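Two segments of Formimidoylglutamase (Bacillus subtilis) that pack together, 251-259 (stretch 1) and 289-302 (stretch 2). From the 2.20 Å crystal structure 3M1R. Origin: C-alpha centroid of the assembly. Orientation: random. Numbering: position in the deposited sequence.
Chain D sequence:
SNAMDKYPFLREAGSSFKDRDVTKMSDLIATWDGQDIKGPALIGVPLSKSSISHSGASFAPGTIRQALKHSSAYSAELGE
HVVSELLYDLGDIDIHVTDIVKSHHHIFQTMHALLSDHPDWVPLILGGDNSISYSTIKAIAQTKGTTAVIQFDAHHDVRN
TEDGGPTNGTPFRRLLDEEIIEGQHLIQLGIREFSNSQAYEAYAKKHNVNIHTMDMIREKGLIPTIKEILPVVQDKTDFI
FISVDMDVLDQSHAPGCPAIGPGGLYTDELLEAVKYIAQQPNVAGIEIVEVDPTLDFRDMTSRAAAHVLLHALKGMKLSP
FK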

# COMPACT_ATOMS: atom_id res chain seq x y z
N GLN D 251 -9.48 -10.42 14.04
CA GLN D 251 -8.80 -9.78 12.90
C GLN D 251 -8.30 -8.38 13.23
O GLN D 251 -7.26 -7.96 12.74
N SER D 252 -9.01 -7.66 14.10
CA SER D 252 -8.56 -6.31 14.43
C SER D 252 -7.23 -6.30 15.20
O SER D 252 -6.51 -5.30 15.17
N HIS D 253 -6.91 -7.41 15.88
CA HIS D 253 -5.67 -7.53 16.66
C HIS D 253 -4.56 -8.28 15.92
O HIS D 253 -3.39 -8.09 16.22
N ALA D 254 -4.94 -9.12 14.96
CA ALA D 254 -3.95 -9.82 14.12
C ALA D 254 -4.36 -9.81 12.65
O ALA D 254 -4.80 -10.83 12.13
N PRO D 255 -4.21 -8.65 11.97
CA PRO D 255 -4.64 -8.57 10.56
C PRO D 255 -3.72 -9.38 9.66
O PRO D 255 -4.05 -9.59 8.51
N GLY D 256 -2.58 -9.82 10.17
CA GLY D 256 -1.62 -10.54 9.35
C GLY D 256 -1.71 -12.05 9.37
O GLY D 256 -0.72 -12.71 9.04
N CYS D 257 -2.84 -12.62 9.78
CA CYS D 257 -3.02 -14.08 9.67
C CYS D 257 -3.78 -14.42 8.39
O CYS D 257 -4.71 -13.71 8.02
N PRO D 258 -3.39 -15.51 7.72
CA PRO D 258 -4.16 -15.85 6.52
C PRO D 258 -5.66 -15.90 6.78
O PRO D 258 -6.41 -15.16 6.13
N ALA D 259 -6.11 -16.71 7.73
CA ALA D 259 -7.55 -16.82 7.97
C ALA D 259 -8.04 -15.82 9.02
O ALA D 259 -8.13 -16.15 10.19
N VAL D 289 2.40 -20.13 15.23
CA VAL D 289 2.16 -20.36 13.82
C VAL D 289 1.16 -19.37 13.24
O VAL D 289 0.47 -18.65 13.97
N GLU D 290 1.15 -19.33 11.91
CA GLU D 290 0.15 -18.64 11.11
C GLU D 290 0.29 -17.12 11.09
O GLU D 290 -0.64 -16.42 10.72
N VAL D 291 1.46 -16.62 11.44
CA VAL D 291 1.76 -15.22 11.17
C VAL D 291 2.20 -15.03 9.71
O VAL D 291 3.11 -15.71 9.24
N ASP D 292 1.56 -14.11 9.00
CA ASP D 292 1.96 -13.85 7.62
C ASP D 292 2.32 -12.37 7.42
O ASP D 292 1.47 -11.52 7.21
N PRO D 293 3.61 -12.07 7.48
CA PRO D 293 4.09 -10.69 7.34
C PRO D 293 3.63 -10.03 6.04
O PRO D 293 3.47 -8.81 6.06
N THR D 294 3.45 -10.77 4.94
CA THR D 294 3.04 -10.15 3.66
C THR D 294 1.58 -9.73 3.69
O THR D 294 1.11 -9.00 2.83
N LEU D 295 0.84 -10.20 4.69
CA LEU D 295 -0.56 -9.84 4.80
C LEU D 295 -0.76 -8.80 5.92
O LEU D 295 -1.88 -8.33 6.14
N ASP D 296 0.33 -8.44 6.62
CA ASP D 296 0.20 -7.70 7.89
C ASP D 296 0.08 -6.19 7.68
O ASP D 296 0.50 -5.66 6.65
N PHE D 297 -0.48 -5.48 8.65
CA PHE D 297 -0.33 -4.04 8.65
C PHE D 297 0.90 -3.68 9.47
O PHE D 297 0.98 -3.99 10.65
N ARG D 298 1.83 -2.96 8.84
CA ARG D 298 3.17 -2.78 9.37
C ARG D 298 3.62 -4.17 9.79
O ARG D 298 3.56 -5.10 8.97
N ASP D 299 4.03 -4.35 11.05
CA ASP D 299 4.35 -5.69 11.54
C ASP D 299 3.61 -6.01 12.84
O ASP D 299 4.13 -6.72 13.70
N MSE D 300 2.40 -5.48 12.95
CA MSE D 300 1.56 -5.61 14.14
C MSE D 300 1.46 -7.02 14.63
O MSE D 300 1.45 -7.25 15.84
N THR D 301 1.30 -7.96 13.71
CA THR D 301 1.05 -9.34 14.08
C THR D 301 2.34 -10.03 14.49
O THR D 301 2.34 -10.89 15.35
N SER D 302 3.46 -9.62 13.90
CA SER D 302 4.75 -10.11 14.34
C SER D 302 5.09 -9.51 15.72
O SER D 302 5.69 -10.19 16.54

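The contact centres on Gly256, the third residue of a type I turn from Ala254 to Cys257, whose CA lies 3.7 Å from Asp296 CA. Both of its backbone polar atoms are satisfied by stretch 2. Gly256 N donates to Thr301 OG1 at 3.0 Å with an N-H...acceptor angle of 144°, and Asp292 N donates to Gly256 O at 2.7 Å, also at 144°. An ideal CB built on Gly256 would point toward stretch 2 and lie 2.7 Å from Asp296 OD1 and 2.9 Å from Thr301 OG1, both clashes, so the close approach depends on the bare CA.

Thr301 (chi1 -50°, m) points toward stretch 1, and its hydroxyl works in both directions: while OG1 accepts from Gly256 N, it donates to Asp296 OD1 at 2.6 Å. Asp296 (chi1 -152°, t) starts sideways but brings its carboxylate nearer the turn. Its OD2 accepts from Thr301 N at 2.6 Å and 151°, so the carboxylate binds both the backbone and the hydroxyl of Thr301; a weak bond from Phe297 N to Asp296 OD1, 3.0 Å at 123°, adds to this. Proximity alone is not enough: Gly256 N is 3.3 Å from Asp296 OD1, but the angle is too poor for a hydrogen bond.

Apolar contacts lie beside this network. Pro255, its CA-to-CB bond sideways, places CD 3.8 Å from CE of selenomethionine Met300 (chi1 -84°, m; chi2 176°, t; chi3 59°, p) and CG 4.3 Å from Phe297 CB. Ala254 CB meets Thr301 CG2 at 3.7 Å. A weak polar contact stands apart from these: Cys257 (chi1 -59°, m) points away overall, but its CA makes a CA-H...O contact with Glu290 O at 3.5 Å, with 142° at the hydrogen.

Pro258 packs against Glu290 and Leu295: Pro258 CD lies 3.2 Å from Glu290 O, and Pro258 CG is 4.4 Å from Leu295 CD2. Leu295 points toward stretch 1 with both chi1 (-98°) and chi2 (9°) between wells. The CA-to-CB bond of Glu290 (chi1 -67° and chi2 -68°, both m) points sideways, yet the end of the side chain comes nearer stretch 1. Water 1 links the stretches here, accepting from Ala259 N at 2.8 Å and donating to Glu290 OE2 at 2.9 Å; both carboxylate oxygens of Glu290 also have partners elsewhere in the structure.

Asp292 (chi1 -172°, t) points toward stretch 1, with its CB 4.0 Å from Pro258 CD, but its OD1 serves its own stretch, accepting from Thr294 N at 3.0 Å and Thr294 OG1 at 2.7 Å.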

# COMPACT_ATOMS: atom_id res chain seq x y z
CB GLN D 251 -9.66 -9.79 11.62
CG GLN D 251 -11.01 -9.10 11.72
CD GLN D 251 -11.80 -9.23 10.43
OE1 GLN D 251 -11.41 -9.97 9.53
NE2 GLN D 251 -12.91 -8.52 10.34
CB SER D 252 -9.65 -5.50 15.15
OG SER D 252 -10.00 -6.08 16.40
CB HIS D 253 -5.95 -8.24 18.02
CG HIS D 253 -6.66 -7.38 19.01
ND1 HIS D 253 -6.18 -7.15 20.29
CD2 HIS D 253 -7.81 -6.66 18.90
CE1 HIS D 253 -7.01 -6.34 20.92
NE2 HIS D 253 -8.00 -6.02 20.11
CB ALA D 254 -3.76 -11.26 14.61
CB PRO D 255 -4.49 -7.07 10.23
CG PRO D 255 -3.43 -6.58 11.16
CD PRO D 255 -3.74 -7.35 12.47
CB CYS D 257 -3.79 -14.63 10.87
SG CYS D 257 -3.00 -14.31 12.49
CB PRO D 258 -3.58 -17.21 6.10
CG PRO D 258 -2.12 -17.14 6.63
CD PRO D 258 -2.29 -16.47 7.96
CB ALA D 259 -7.93 -18.26 8.37
CB VAL D 289 1.66 -21.81 13.53
CG1 VAL D 289 2.74 -22.82 13.86
CG2 VAL D 289 0.38 -22.11 14.32
CB GLU D 290 -1.26 -19.12 11.47
CG GLU D 290 -1.50 -20.59 11.07
CD GLU D 290 -1.53 -20.83 9.52
OE1 GLU D 290 -0.84 -21.75 9.03
OE2 GLU D 290 -2.26 -20.12 8.80
CB VAL D 291 2.84 -14.69 12.12
CG1 VAL D 291 3.24 -13.26 11.75
CG2 VAL D 291 2.34 -14.78 13.55
CB ASP D 292 0.87 -14.32 6.64
CG ASP D 292 1.32 -14.25 5.16
OD1 ASP D 292 2.34 -13.60 4.86
OD2 ASP D 292 0.63 -14.86 4.30
CB PRO D 293 5.61 -10.86 7.29
CG PRO D 293 5.88 -12.19 7.90
CD PRO D 293 4.71 -13.04 7.61
CB THR D 294 3.23 -11.10 2.45
OG1 THR D 294 2.34 -12.22 2.55
CG2 THR D 294 4.64 -11.61 2.40
CB LEU D 295 -1.38 -11.09 5.12
CG LEU D 295 -2.13 -11.91 4.08
CD1 LEU D 295 -1.82 -11.49 2.63
CD2 LEU D 295 -1.88 -13.37 4.32
CB ASP D 296 1.39 -7.98 8.82
CG ASP D 296 1.04 -7.84 10.32
OD1 ASP D 296 -0.15 -7.63 10.67
OD2 ASP D 296 1.98 -7.99 11.15
CB PHE D 297 -1.55 -3.30 9.20
CG PHE D 297 -1.38 -1.82 9.15
CD1 PHE D 297 -0.92 -1.12 10.26
CD2 PHE D 297 -1.61 -1.14 7.97
CE1 PHE D 297 -0.74 0.26 10.19
CE2 PHE D 297 -1.43 0.25 7.90
CZ PHE D 297 -1.00 0.94 9.02
CB ARG D 298 3.18 -1.76 10.52
CG ARG D 298 2.82 -0.33 10.05
CD ARG D 298 2.67 0.63 11.22
NE ARG D 298 3.93 0.81 11.94
CZ ARG D 298 4.06 1.57 13.03
NH1 ARG D 298 3.01 2.20 13.52
NH2 ARG D 298 5.25 1.70 13.62
CB ASP D 299 5.87 -5.88 11.73
CG ASP D 299 6.46 -4.94 12.80
OD1 ASP D 299 5.82 -3.93 13.14
OD2 ASP D 299 7.58 -5.22 13.30
CB MSE D 300 0.14 -5.18 13.84
CG MSE D 300 -0.11 -3.68 13.94
SE MSE D 300 -1.96 -3.28 13.40
CE MSE D 300 -2.90 -4.39 14.71
CB THR D 301 0.30 -10.12 12.96
OG1 THR D 301 -0.84 -9.35 12.53
CG2 THR D 301 -0.19 -11.45 13.51
CB SER D 302 5.86 -9.82 13.31
OG SER D 302 5.62 -10.54 12.10
O HOH W 1 -4.68 -18.52 9.26